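Ionotropic glutamate receptor bacterial homologue (Nostoc punctiforme, PDB 2PYY) binds L-glutamate between two lobes of its ligand-binding core, probably to drive the gating of an ionotropic glutamate-receptor channel. Local coordinates at residues Ser55-Asn60 and Gly187-Asn192; Val115-Thr118 and Thr122-Thr125; Glu142-Leu147 and Pro160-Tyr165; Ala154-Ala159 and Ser179-Glu184. One frame throughout, in Å; residues are numbered along the deposited sequence.

Contact 1. Residues Ser55-Asn60 and Gly187-Asn192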
loop_
_atom_site.group_PDB
_atom_site.type_symbol
_atom_site.label_atom_id
_atom_site.label_comp_id
_atom_site.label_asym_id
_atom_site.label_seq_id
_atom_site.Cartn_x
_atom_site.Cartn_y
_atom_site.Cartn_z
ATOM N N SER B 55 12.705 7.746 -4.474
ATOM C CA SER B 55 14.150 7.608 -4.624
ATOM C C SER B 55 14.908 8.873 -4.206
ATOM O O SER B 55 16.011 8.782 -3.657
ATOM C CB SER B 55 14.514 7.201 -6.062
ATOM O OG SER B 55 13.874 8.020 -7.030
ATOM N N ALA B 56 14.326 10.046 -4.452
ATOM C CA ALA B 56 14.962 11.309 -4.055
ATOM C C ALA B 56 15.095 11.340 -2.528
ATOM O O ALA B 56 16.093 11.829 -1.980
ATOM C CB ALA B 56 14.134 12.505 -4.527
ATOM N N ILE B 57 14.072 10.825 -1.856
ATOM C CA ILE B 57 14.064 10.728 -0.398
ATOM C C ILE B 57 15.152 9.730 0.018
ATOM O O ILE B 57 15.988 10.023 0.868
ATOM C CB ILE B 57 12.701 10.198 0.128
ATOM C CG1 ILE B 57 11.607 11.255 -0.046
ATOM C CG2 ILE B 57 12.823 9.816 1.610
ATOM C CD1 ILE B 57 11.718 12.430 0.898
ATOM N N LYS B 58 15.124 8.551 -0.599
ATOM C CA LYS B 58 16.081 7.492 -0.307
ATOM C C LYS B 58 17.535 7.941 -0.456
ATOM O O LYS B 58 18.354 7.669 0.412
ATOM C CB LYS B 58 15.812 6.306 -1.226
ATOM C CG LYS B 58 16.630 5.086 -0.914
ATOM C CD LYS B 58 15.999 3.852 -1.541
ATOM C CE LYS B 58 16.920 2.647 -1.404
ATOM N NZ LYS B 58 18.196 2.912 -2.136
ATOM N N ASP B 59 17.842 8.642 -1.544
ATOM C CA ASP B 59 19.200 9.095 -1.790
ATOM C C ASP B 59 19.522 10.444 -1.139
ATOM O O ASP B 59 20.466 11.126 -1.535
ATOM C CB ASP B 59 19.459 9.164 -3.296
ATOM C CG ASP B 59 19.100 7.864 -4.024
ATOM O OD1 ASP B 59 19.187 6.775 -3.416
ATOM O OD2 ASP B 59 18.740 7.941 -5.216
ATOM N N ASN B 60 18.733 10.816 -0.134
ATOM C CA ASN B 60 18.917 12.073 0.589
ATOM C C ASN B 60 19.032 13.315 -0.309
ATOM O O ASN B 60 19.862 14.193 -0.054
ATOM C CB ASN B 60 20.153 11.982 1.505
ATOM C CG ASN B 60 19.999 10.925 2.608
ATOM O OD1 ASN B 60 20.866 10.784 3.488
ATOM N ND2 ASN B 60 18.892 10.180 2.567
ATOM N N GLY B 187 -0.067 10.387 3.212
ATOM C CA GLY B 187 0.722 10.950 4.287
ATOM C C GLY B 187 1.920 11.659 3.691
ATOM O O GLY B 187 2.119 11.631 2.467
ATOM N N ILE B 188 2.688 12.331 4.541
ATOM C CA ILE B 188 3.901 13.018 4.111
ATOM C C ILE B 188 4.956 11.927 4.297
ATOM O O ILE B 188 4.999 11.275 5.351
ATOM C CB ILE B 188 4.180 14.266 5.014
ATOM C CG1 ILE B 188 3.138 15.353 4.699
ATOM C CG2 ILE B 188 5.595 14.817 4.773
ATOM C CD1 ILE B 188 3.083 16.532 5.710
ATOM N N ILE B 189 5.757 11.669 3.265
ATOM C CA ILE B 189 6.774 10.626 3.371
ATOM C C ILE B 189 8.071 11.287 3.817
ATOM O O ILE B 189 8.430 12.358 3.325
ATOM C CB ILE B 189 6.939 9.866 2.008
ATOM C CG1 ILE B 189 7.750 8.581 2.202
ATOM C CG2 ILE B 189 7.572 10.788 0.964
ATOM C CD1 ILE B 189 7.594 7.579 1.063
ATOM N N LEU B 190 8.756 10.636 4.752
ATOM C CA LEU B 190 9.984 11.161 5.325
ATOM C C LEU B 190 11.017 10.061 5.434
ATOM O O LEU B 190 10.675 8.879 5.401
ATOM C CB LEU B 190 9.697 11.662 6.745
ATOM C CG LEU B 190 8.492 12.566 6.933
ATOM C CD1 LEU B 190 7.709 12.163 8.172
ATOM C CD2 LEU B 190 8.965 13.992 7.011
ATOM N N PRO B 191 12.298 10.436 5.563
ATOM C CA PRO B 191 13.333 9.412 5.695
ATOM C C PRO B 191 13.240 8.869 7.123
ATOM O O PRO B 191 12.674 9.527 7.993
ATOM C CB PRO B 191 14.622 10.193 5.446
ATOM C CG PRO B 191 14.278 11.579 5.910
ATOM C CD PRO B 191 12.889 11.771 5.374
ATOM N N ASN B 192 13.766 7.673 7.358
ATOM C CA ASN B 192 13.728 7.104 8.702
ATOM C C ASN B 192 14.422 8.019 9.694
ATOM O O ASN B 192 15.375 8.708 9.337
ATOM C CB ASN B 192 14.434 5.755 8.749
ATOM C CG ASN B 192 13.671 4.675 8.023
ATOM O OD1 ASN B 192 12.438 4.603 8.098
ATOM N ND2 ASN B 192 14.400 3.817 7.317
#
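Ile57, in the last turn of helix 50-58, rests its branched side chain on the side chains of Ile189 and Pro191 and on the backbone that joins them. The CG2 branch goes to the proline, with CG2 4.0 Å from Pro191 N and 4.2 Å from Pro191 CD. On the other branch, CG1 meets Ile189 CG2 at 4.2 Å, while CD1 comes to 4.1 Å from Ile189 O. With chi1 at -71°, CG2 is trans to the backbone N and CG1 sits beside it, a split that lets one residue cover both Ile189 and Pro191. The two isoleucine side chains cross obliquely. Leu190, between Ile189 and Pro191, points its CB away from the helix, and its side chain packs on Leu64 and Ile200.

Further out, Val62 and Phe79 close round Ile57, and Leu53 and Ile54 of the same helix reach Ile189, which pairs through its backbone with Gly65. The helix ends in a Schellman motif: the N of the residue after Asn60 bonds to Ala56 O, and Asn60, with phi at 51°, bonds its own N to Ile57 O at 3.0 Å. Asparagine tolerates that left-handed conformation well, and its ND2 adds a weak bond to Ile57 O at 3.4 Å. The helix end is thus defined just beyond the isoleucine that packs.

No hydrogen bond joins the two segments. Attachment of helix 50-58 to segment 187-192 depends here on shape and exclusion of water, for which beta-branched isoleucines and a rigid proline ring are well suited.

Contact 2. Residues Val115-Thr118 and Thr122-Thr125. With GLU (glutamic acid), chain E.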
loop_
_atom_site.group_PDB
_atom_site.type_symbol
_atom_site.label_atom_id
_atom_site.label_comp_id
_atom_site.label_asym_id
_atom_site.label_seq_id
_atom_site.Cartn_x
_atom_site.Cartn_y
_atom_site.Cartn_z
ATOM N N VAL B 115 -6.357 -2.695 -17.851
ATOM C CA VAL B 115 -6.589 -1.482 -17.072
ATOM C C VAL B 115 -5.380 -0.547 -17.058
ATOM O O VAL B 115 -4.281 -0.963 -16.715
ATOM C CB VAL B 115 -6.950 -1.844 -15.627
ATOM C CG1 VAL B 115 -7.180 -0.580 -14.817
ATOM C CG2 VAL B 115 -8.187 -2.728 -15.620
ATOM N N ALA B 116 -5.592 0.713 -17.427
ATOM C CA ALA B 116 -4.518 1.700 -17.453
ATOM C C ALA B 116 -4.401 2.461 -16.140
ATOM O O ALA B 116 -5.395 2.717 -15.460
ATOM C CB ALA B 116 -4.740 2.675 -18.587
ATOM N N THR B 117 -3.168 2.810 -15.787
ATOM C CA THR B 117 -2.889 3.564 -14.577
ATOM C C THR B 117 -1.441 4.049 -14.662
ATOM O O THR B 117 -0.723 3.727 -15.618
ATOM C CB THR B 117 -3.107 2.696 -13.302
ATOM O OG1 THR B 117 -3.141 3.546 -12.147
ATOM C CG2 THR B 117 -1.991 1.674 -13.139
ATOM N N THR B 118 -1.012 4.824 -13.675
ATOM C CA THR B 118 0.354 5.336 -13.680
ATOM C C THR B 118 1.366 4.282 -13.246
ATOM O O THR B 118 1.085 3.444 -12.393
ATOM C CB THR B 118 0.512 6.584 -12.766
ATOM O OG1 THR B 118 0.164 6.248 -11.423
ATOM C CG2 THR B 118 -0.383 7.718 -13.246
ATOM N N THR B 122 0.153 2.690 -6.510
ATOM C CA THR B 122 -0.436 1.631 -5.704
ATOM C C THR B 122 -1.485 0.915 -6.557
ATOM O O THR B 122 -1.787 -0.255 -6.324
ATOM C CB THR B 122 -1.090 2.179 -4.410
ATOM O OG1 THR B 122 -2.086 3.154 -4.745
ATOM C CG2 THR B 122 -0.034 2.815 -3.507
ATOM N N ALA B 123 -2.019 1.606 -7.561
ATOM C CA ALA B 123 -3.023 0.996 -8.434
ATOM C C ALA B 123 -2.384 -0.059 -9.346
ATOM O O ALA B 123 -2.969 -1.116 -9.591
ATOM C CB ALA B 123 -3.727 2.079 -9.277
ATOM N N ALA B 124 -1.187 0.229 -9.853
ATOM C CA ALA B 124 -0.493 -0.725 -10.721
ATOM C C ALA B 124 -0.159 -1.986 -9.912
ATOM O O ALA B 124 -0.243 -3.106 -10.418
ATOM C CB ALA B 124 0.788 -0.104 -11.274
ATOM N N THR B 125 0.241 -1.779 -8.660
ATOM C CA THR B 125 0.579 -2.872 -7.753
ATOM C C THR B 125 -0.665 -3.737 -7.504
ATOM O O THR B 125 -0.640 -4.960 -7.674
ATOM C CB THR B 125 1.118 -2.330 -6.399
ATOM O OG1 THR B 125 2.371 -1.682 -6.623
ATOM C CG2 THR B 125 1.332 -3.458 -5.388
HETATM N N GLU E . -1.656 7.477 -4.338
HETATM C CA GLU E . -0.823 6.888 -5.427
HETATM C C GLU E . 0.446 6.281 -4.835
HETATM O O GLU E . 0.863 6.745 -3.753
HETATM C CB GLU E . -0.440 7.967 -6.441
HETATM C CG GLU E . 0.311 7.438 -7.659
HETATM C CD GLU E . 0.813 8.547 -8.574
HETATM O OE1 GLU E . 1.251 8.236 -9.701
HETATM O OE2 GLU E . 0.775 9.726 -8.161
HETATM O OXT GLU E . 1.012 5.358 -5.457
#
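Thr117 presents both branches of its side chain to the first turn of helix 122-129. OG1 is trans to the backbone N (chi1 -166°) and lies against Ala123 CB at 3.3 Å, and the hydroxyl finds its polar partner in Val156 O on the adjoining strand. CG2 settles on the next residue, 3.7 Å from Ala124 N and 3.8 Å from Ala124 CB. Threonine suits the place because its methyl packs on the helix, while its hydroxyl touches the helix and bonds to the sheet. The alanines suit the opposing places because their single methyls allow the helix to come close: Ala124 CB also touches Thr118 O at 3.7 Å.

Thr118 directs its hydroxyl to the ligand instead. Its OG1, held between the backbone N and carbonyl carbon at chi1 60°, donates to OE1 of the bound glutamate over 2.8 Å. At the far end of the ligand, Thr122 N gives its hydrogen to OXT at 3.0 Å, with an N-H...O angle of 146°. Thr122 CG2 packs alongside the same oxygen at 3.4 Å, and its OG1 bonds instead to Glu184 OE1. A backbone N-H in the first turn of a helix is open to an outside acceptor, and the helix dipole would probably help to stabilise the negative carboxylate.

Strand 114-118 and helix 122-129 are the first two elements of a beta-alpha-beta unit completed by strand 133-137, whose Val134 and Glu136 touch Thr117 and Ala124. Strand 154-158 lies on the other side of strand 114-118 in the mixed sheet.

Contact 3. Residues Glu142-Leu147 and Pro160-Tyr165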
loop_
_atom_site.group_PDB
_atom_site.type_symbol
_atom_site.label_atom_id
_atom_site.label_comp_id
_atom_site.label_asym_id
_atom_site.label_seq_id
_atom_site.Cartn_x
_atom_site.Cartn_y
_atom_site.Cartn_z
ATOM N N GLU B 142 -1.786 10.243 -19.855
ATOM C CA GLU B 142 -1.754 9.187 -20.857
ATOM C C GLU B 142 -2.662 8.022 -20.498
ATOM O O GLU B 142 -3.083 7.264 -21.372
ATOM C CB GLU B 142 -0.321 8.696 -21.069
ATOM C CG GLU B 142 0.634 9.818 -21.451
ATOM C CD GLU B 142 2.072 9.339 -21.606
ATOM O OE1 GLU B 142 2.536 8.598 -20.721
ATOM O OE2 GLU B 142 2.731 9.712 -22.599
ATOM N N ALA B 143 -2.975 7.875 -19.217
ATOM C CA ALA B 143 -3.857 6.799 -18.795
ATOM C C ALA B 143 -5.265 7.135 -19.273
ATOM O O ALA B 143 -5.974 6.274 -19.792
ATOM C CB ALA B 143 -3.827 6.649 -17.275
ATOM N N TYR B 144 -5.674 8.388 -19.095
ATOM C CA TYR B 144 -7.001 8.828 -19.538
ATOM C C TYR B 144 -7.126 8.669 -21.049
ATOM O O TYR B 144 -8.181 8.277 -21.553
ATOM C CB TYR B 144 -7.223 10.291 -19.151
ATOM C CG TYR B 144 -7.115 10.542 -17.664
ATOM C CD1 TYR B 144 -6.798 11.803 -17.173
ATOM C CD2 TYR B 144 -7.308 9.510 -16.752
ATOM C CE1 TYR B 144 -6.669 12.031 -15.803
ATOM C CE2 TYR B 144 -7.185 9.726 -15.387
ATOM C CZ TYR B 144 -6.862 10.982 -14.919
ATOM O OH TYR B 144 -6.703 11.181 -13.565
ATOM N N LYS B 145 -6.048 8.986 -21.764
ATOM C CA LYS B 145 -6.035 8.859 -23.221
ATOM C C LYS B 145 -6.241 7.404 -23.619
ATOM O O LYS B 145 -7.090 7.091 -24.446
ATOM C CB LYS B 145 -4.699 9.337 -23.794
ATOM C CG LYS B 145 -4.713 10.737 -24.370
ATOM C CD LYS B 145 -4.309 11.781 -23.344
ATOM C CE LYS B 145 -3.998 13.103 -24.029
ATOM N NZ LYS B 145 -3.433 14.110 -23.096
ATOM N N ALA B 146 -5.443 6.525 -23.025
ATOM C CA ALA B 146 -5.519 5.100 -23.307
ATOM C C ALA B 146 -6.953 4.602 -23.200
ATOM O O ALA B 146 -7.355 3.691 -23.922
ATOM C CB ALA B 146 -4.621 4.330 -22.349
ATOM N N LEU B 147 -7.722 5.196 -22.290
ATOM C CA LEU B 147 -9.116 4.804 -22.107
ATOM C C LEU B 147 -9.939 5.281 -23.299
ATOM O O LEU B 147 -10.725 4.526 -23.866
ATOM C CB LEU B 147 -9.691 5.398 -20.814
ATOM C CG LEU B 147 -11.152 5.053 -20.487
ATOM C CD1 LEU B 147 -11.302 3.551 -20.279
ATOM C CD2 LEU B 147 -11.585 5.801 -19.230
ATOM N N PRO B 160 -10.238 10.343 -5.528
ATOM C CA PRO B 160 -10.245 11.813 -5.503
ATOM C C PRO B 160 -9.729 12.398 -6.813
ATOM O O PRO B 160 -10.261 13.376 -7.320
ATOM C CB PRO B 160 -9.311 12.145 -4.345
ATOM C CG PRO B 160 -9.442 10.953 -3.436
ATOM C CD PRO B 160 -9.493 9.790 -4.381
ATOM N N VAL B 161 -8.683 11.789 -7.361
ATOM C CA VAL B 161 -8.121 12.285 -8.599
ATOM C C VAL B 161 -9.043 12.021 -9.783
ATOM O O VAL B 161 -9.208 12.885 -10.642
ATOM C CB VAL B 161 -6.744 11.660 -8.839
ATOM C CG1 VAL B 161 -6.167 12.151 -10.156
ATOM C CG2 VAL B 161 -5.819 12.030 -7.677
ATOM N N LEU B 162 -9.648 10.833 -9.826
ATOM C CA LEU B 162 -10.568 10.496 -10.914
ATOM C C LEU B 162 -11.789 11.430 -10.875
ATOM O O LEU B 162 -12.204 11.967 -11.908
ATOM C CB LEU B 162 -11.007 9.025 -10.818
ATOM C CG LEU B 162 -9.909 7.961 -11.043
ATOM C CD1 LEU B 162 -10.443 6.577 -10.727
ATOM C CD2 LEU B 162 -9.427 8.034 -12.487
ATOM N N LEU B 163 -12.361 11.643 -9.692
ATOM C CA LEU B 163 -13.524 12.529 -9.586
ATOM C C LEU B 163 -13.244 13.894 -10.189
ATOM O O LEU B 163 -14.030 14.398 -10.982
ATOM C CB LEU B 163 -13.945 12.703 -8.127
ATOM C CG LEU B 163 -14.749 11.537 -7.557
ATOM C CD1 LEU B 163 -14.975 11.763 -6.073
ATOM C CD2 LEU B 163 -16.090 11.414 -8.288
ATOM N N PHE B 164 -12.120 14.488 -9.802
ATOM C CA PHE B 164 -11.737 15.802 -10.305
ATOM C C PHE B 164 -11.621 15.819 -11.826
ATOM O O PHE B 164 -12.072 16.758 -12.486
ATOM C CB PHE B 164 -10.400 16.220 -9.709
ATOM C CG PHE B 164 -10.062 17.661 -9.940
ATOM C CD1 PHE B 164 -10.704 18.658 -9.224
ATOM C CD2 PHE B 164 -9.107 18.025 -10.878
ATOM C CE1 PHE B 164 -10.397 20.000 -9.435
ATOM C CE2 PHE B 164 -8.792 19.367 -11.096
ATOM C CZ PHE B 164 -9.439 20.352 -10.376
ATOM N N TYR B 165 -10.980 14.791 -12.372
ATOM C CA TYR B 165 -10.809 14.661 -13.815
ATOM C C TYR B 165 -12.178 14.502 -14.472
ATOM O O TYR B 165 -12.448 15.086 -15.520
ATOM C CB TYR B 165 -9.952 13.431 -14.146
ATOM C CG TYR B 165 -10.054 12.994 -15.596
ATOM C CD1 TYR B 165 -9.482 13.760 -16.617
ATOM C CD2 TYR B 165 -10.780 11.847 -15.954
ATOM C CE1 TYR B 165 -9.632 13.405 -17.953
ATOM C CE2 TYR B 165 -10.935 11.481 -17.293
ATOM C CZ TYR B 165 -10.357 12.273 -18.285
ATOM O OH TYR B 165 -10.515 11.959 -19.611
HETATM O O HOH W 1 -10.506 9.253 -20.128
#
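Tyr144 and Tyr165, their CA atoms 9.0 Å apart, join helix segments 142-147 and 160-165, whose axes cross at -64° and stay 12.8 Å apart at closest. So wide a separation is filled by aromatic rings. The two tyrosines form an offset face-to-face stack, with centroids 3.8 Å apart and planes inclined by 21°. The side chains run past each other in opposite directions, so the hydroxyl end of each reaches the root of the other: Tyr165 OH lies 3.7 Å from Tyr144 CB. Tyr165 reaches across because its CG is trans to the backbone N (chi1 163°).

The phenol groups fare differently. Tyr165 OH is 2.8 Å from a water that donates to Tyr144 O at 2.9 Å, a polar bridge beside the stack. Tyr144 OH meets Val161 CG1 at 3.6 Å and has no hydrogen-bond partner in the model. Leu162 CD2 approaches the Tyr144 ring obliquely, 4.0 Å from CE2, and both side chains rest on Met93 of strand 86-94. Helices converging on a central sheet in this way belong to the alpha/beta lobes of the periplasmic-binding-protein fold.

Contact 4. Residues Ala154-Ala159 and Ser179-Glu184. With GLU (glutamic acid), chain E.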
loop_
_atom_site.group_PDB
_atom_site.type_symbol
_atom_site.label_atom_id
_atom_site.label_comp_id
_atom_site.label_asym_id
_atom_site.label_seq_id
_atom_site.Cartn_x
_atom_site.Cartn_y
_atom_site.Cartn_z
ATOM N N ALA B 154 -10.516 0.028 -19.101
ATOM C CA ALA B 154 -10.838 0.805 -17.919
ATOM C C ALA B 154 -9.583 1.423 -17.314
ATOM O O ALA B 154 -8.465 1.161 -17.757
ATOM C CB ALA B 154 -11.510 -0.083 -16.883
ATOM N N VAL B 155 -9.793 2.246 -16.294
ATOM C CA VAL B 155 -8.711 2.895 -15.568
ATOM C C VAL B 155 -8.971 2.721 -14.072
ATOM O O VAL B 155 -10.102 2.859 -13.611
ATOM C CB VAL B 155 -8.651 4.408 -15.870
ATOM C CG1 VAL B 155 -7.638 5.081 -14.962
ATOM C CG2 VAL B 155 -8.307 4.650 -17.317
ATOM N N VAL B 156 -7.928 2.398 -13.322
ATOM C CA VAL B 156 -8.035 2.252 -11.876
ATOM C C VAL B 156 -7.010 3.213 -11.283
ATOM O O VAL B 156 -5.819 3.120 -11.566
ATOM C CB VAL B 156 -7.710 0.820 -11.404
ATOM C CG1 VAL B 156 -7.628 0.783 -9.887
ATOM C CG2 VAL B 156 -8.791 -0.143 -11.887
ATOM N N PHE B 157 -7.481 4.136 -10.455
ATOM C CA PHE B 157 -6.600 5.118 -9.862
ATOM C C PHE B 157 -7.244 5.693 -8.605
ATOM O O PHE B 157 -8.336 5.276 -8.200
ATOM C CB PHE B 157 -6.324 6.200 -10.912
ATOM C CG PHE B 157 -5.053 6.958 -10.694
ATOM C CD1 PHE B 157 -3.884 6.302 -10.356
ATOM C CD2 PHE B 157 -5.023 8.341 -10.859
ATOM C CE1 PHE B 157 -2.683 7.018 -10.182
ATOM C CE2 PHE B 157 -3.835 9.067 -10.691
ATOM C CZ PHE B 157 -2.664 8.407 -10.352
ATOM N N ASP B 158 -6.565 6.640 -7.976
ATOM C CA ASP B 158 -7.076 7.260 -6.753
ATOM C C ASP B 158 -8.430 7.950 -6.997
ATOM O O ASP B 158 -8.556 8.811 -7.873
ATOM C CB ASP B 158 -6.024 8.240 -6.232
ATOM C CG ASP B 158 -4.698 7.553 -5.955
ATOM O OD1 ASP B 158 -4.141 6.946 -6.884
ATOM O OD2 ASP B 158 -4.216 7.612 -4.821
ATOM N N ALA B 159 -9.437 7.557 -6.218
ATOM C CA ALA B 159 -10.795 8.100 -6.363
ATOM C C ALA B 159 -10.892 9.625 -6.458
ATOM O O ALA B 159 -11.560 10.157 -7.351
ATOM C CB ALA B 159 -11.694 7.584 -5.223
ATOM N N SER B 179 -17.616 0.629 -5.932
ATOM C CA SER B 179 -17.151 1.250 -4.699
ATOM C C SER B 179 -15.629 1.249 -4.677
ATOM O O SER B 179 -14.984 0.812 -5.633
ATOM C CB SER B 179 -17.696 0.480 -3.498
ATOM O OG SER B 179 -17.557 -0.924 -3.672
ATOM N N ILE B 180 -15.051 1.739 -3.588
ATOM C CA ILE B 180 -13.602 1.775 -3.468
ATOM C C ILE B 180 -13.076 0.345 -3.406
ATOM O O ILE B 180 -13.533 -0.455 -2.593
ATOM C CB ILE B 180 -13.170 2.531 -2.193
ATOM C CG1 ILE B 180 -13.941 3.854 -2.088
ATOM C CG2 ILE B 180 -11.672 2.785 -2.224
ATOM C CD1 ILE B 180 -13.808 4.750 -3.302
ATOM N N LEU B 181 -12.119 0.036 -4.275
ATOM C CA LEU B 181 -11.517 -1.292 -4.355
ATOM C C LEU B 181 -10.660 -1.573 -3.129
ATOM O O LEU B 181 -10.629 -2.691 -2.618
ATOM C CB LEU B 181 -10.653 -1.388 -5.612
ATOM C CG LEU B 181 -11.281 -0.823 -6.886
ATOM C CD1 LEU B 181 -10.264 -0.845 -8.019
ATOM C CD2 LEU B 181 -12.506 -1.630 -7.252
ATOM N N ARG B 182 -9.948 -0.549 -2.675
ATOM C CA ARG B 182 -9.093 -0.660 -1.506
ATOM C C ARG B 182 -8.897 0.747 -0.938
ATOM O O ARG B 182 -8.662 1.706 -1.682
ATOM C CB ARG B 182 -7.726 -1.276 -1.867
ATOM C CG ARG B 182 -6.840 -1.536 -0.637
ATOM C CD ARG B 182 -5.590 -2.399 -0.901
ATOM N NE ARG B 182 -4.515 -1.690 -1.608
ATOM C CZ ARG B 182 -3.273 -2.159 -1.773
ATOM N NH1 ARG B 182 -2.931 -3.343 -1.282
ATOM N NH2 ARG B 182 -2.372 -1.444 -2.440
ATOM N N GLU B 183 -9.011 0.864 0.379
ATOM C CA GLU B 183 -8.840 2.144 1.046
ATOM C C GLU B 183 -7.394 2.413 1.394
ATOM O O GLU B 183 -6.714 1.568 1.977
ATOM C CB GLU B 183 -9.668 2.197 2.324
ATOM C CG GLU B 183 -11.153 2.359 2.091
ATOM C CD GLU B 183 -11.946 2.395 3.381
ATOM O OE1 GLU B 183 -13.146 2.749 3.320
ATOM O OE2 GLU B 183 -11.377 2.065 4.453
ATOM N N GLU B 184 -6.926 3.602 1.040
ATOM C CA GLU B 184 -5.553 3.992 1.333
ATOM C C GLU B 184 -5.583 5.407 1.881
ATOM O O GLU B 184 -6.450 6.200 1.526
ATOM C CB GLU B 184 -4.696 3.982 0.059
ATOM C CG GLU B 184 -4.823 2.735 -0.813
ATOM C CD GLU B 184 -3.789 2.676 -1.934
ATOM O OE1 GLU B 184 -3.631 3.680 -2.687
ATOM O OE2 GLU B 184 -3.145 1.607 -2.072
HETATM N N GLU E . -1.656 7.477 -4.338
HETATM C CA GLU E . -0.823 6.888 -5.427
HETATM C C GLU E . 0.446 6.281 -4.835
HETATM O O GLU E . 0.863 6.745 -3.753
HETATM C CB GLU E . -0.440 7.967 -6.441
HETATM C CG GLU E . 0.311 7.438 -7.659
HETATM C CD GLU E . 0.813 8.547 -8.574
HETATM O OE1 GLU E . 1.251 8.236 -9.701
HETATM O OE2 GLU E . 0.775 9.726 -8.161
HETATM O OXT GLU E . 1.012 5.358 -5.457
HETATM O O HOH W 2 -5.638 5.558 -3.211
#
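Val156 CG1 and Leu181 CD1 meet at 3.6 Å, and Ala159 CB touches Ile180 CD1 at 4.0 Å. Strand 86-94 separates the two segments in the sheet, bonding to both through its backbone, so these apolar side chains reach across it; small Ala159 accepts the long isoleucine.

Asp158, which precedes Ala159, extends to the ligand. From CB, chi1 of -58° places CG beside the backbone N. OD1 hangs 3.5 Å above one face of the Phe157 ring, toward its rim. OD2 does the binding: the amino N of the glutamate donates to it over 2.6 Å, Tyr186 OH bonds to it, and a water donates to it at 3.0 Å. An acidic side chain on the ligand's amino group, with an arginine, here Arg75, taking a carboxylate, is characteristic of amino-acid-binding members of the two-lobed periplasmic-binding-protein fold, glutamate receptors included.

The bridging water also donates to Glu184 OE1 at 2.8 Å, and so sits between two carboxylates whose like charges it probably helps to screen. Ser70 OG bonds to OE1 as well. Arg182 NH2 forms a salt bridge to Glu184 OE2 at 3.2 Å, nearly along the C-O axis but 27° out of the guanidinium plane. Phe157 turns its edge to the ligand's distal carboxylate, with CZ 3.9 Å from CD and OE1 lying in the ring plane.

How the contacts relate
Contacts 2 and 4 together build one wall of the glutamate site: their centres are 9 Å apart, both touch the ligand, and strands 114-118 and 154-158 are sheet neighbours. Two probable hydrogen bonds tie them, and Thr118 OG1 packs 3.2 Å from Phe157 CE1. Contact 3 backs this wall, its centre 12 Å from each of the two, with Leu162 CD1 3.5 Å from Phe157 O and Ala143 packed against Ala116 of strand 114-118. Contact 1 lies in the other lobe, its centre 25 Å from that of contact 4, yet shares strand 175-190 with it; the strand thus links the lobes that enclose the glutamate, and the side chain of Ile189 lies about 8 Å from the bound ligand.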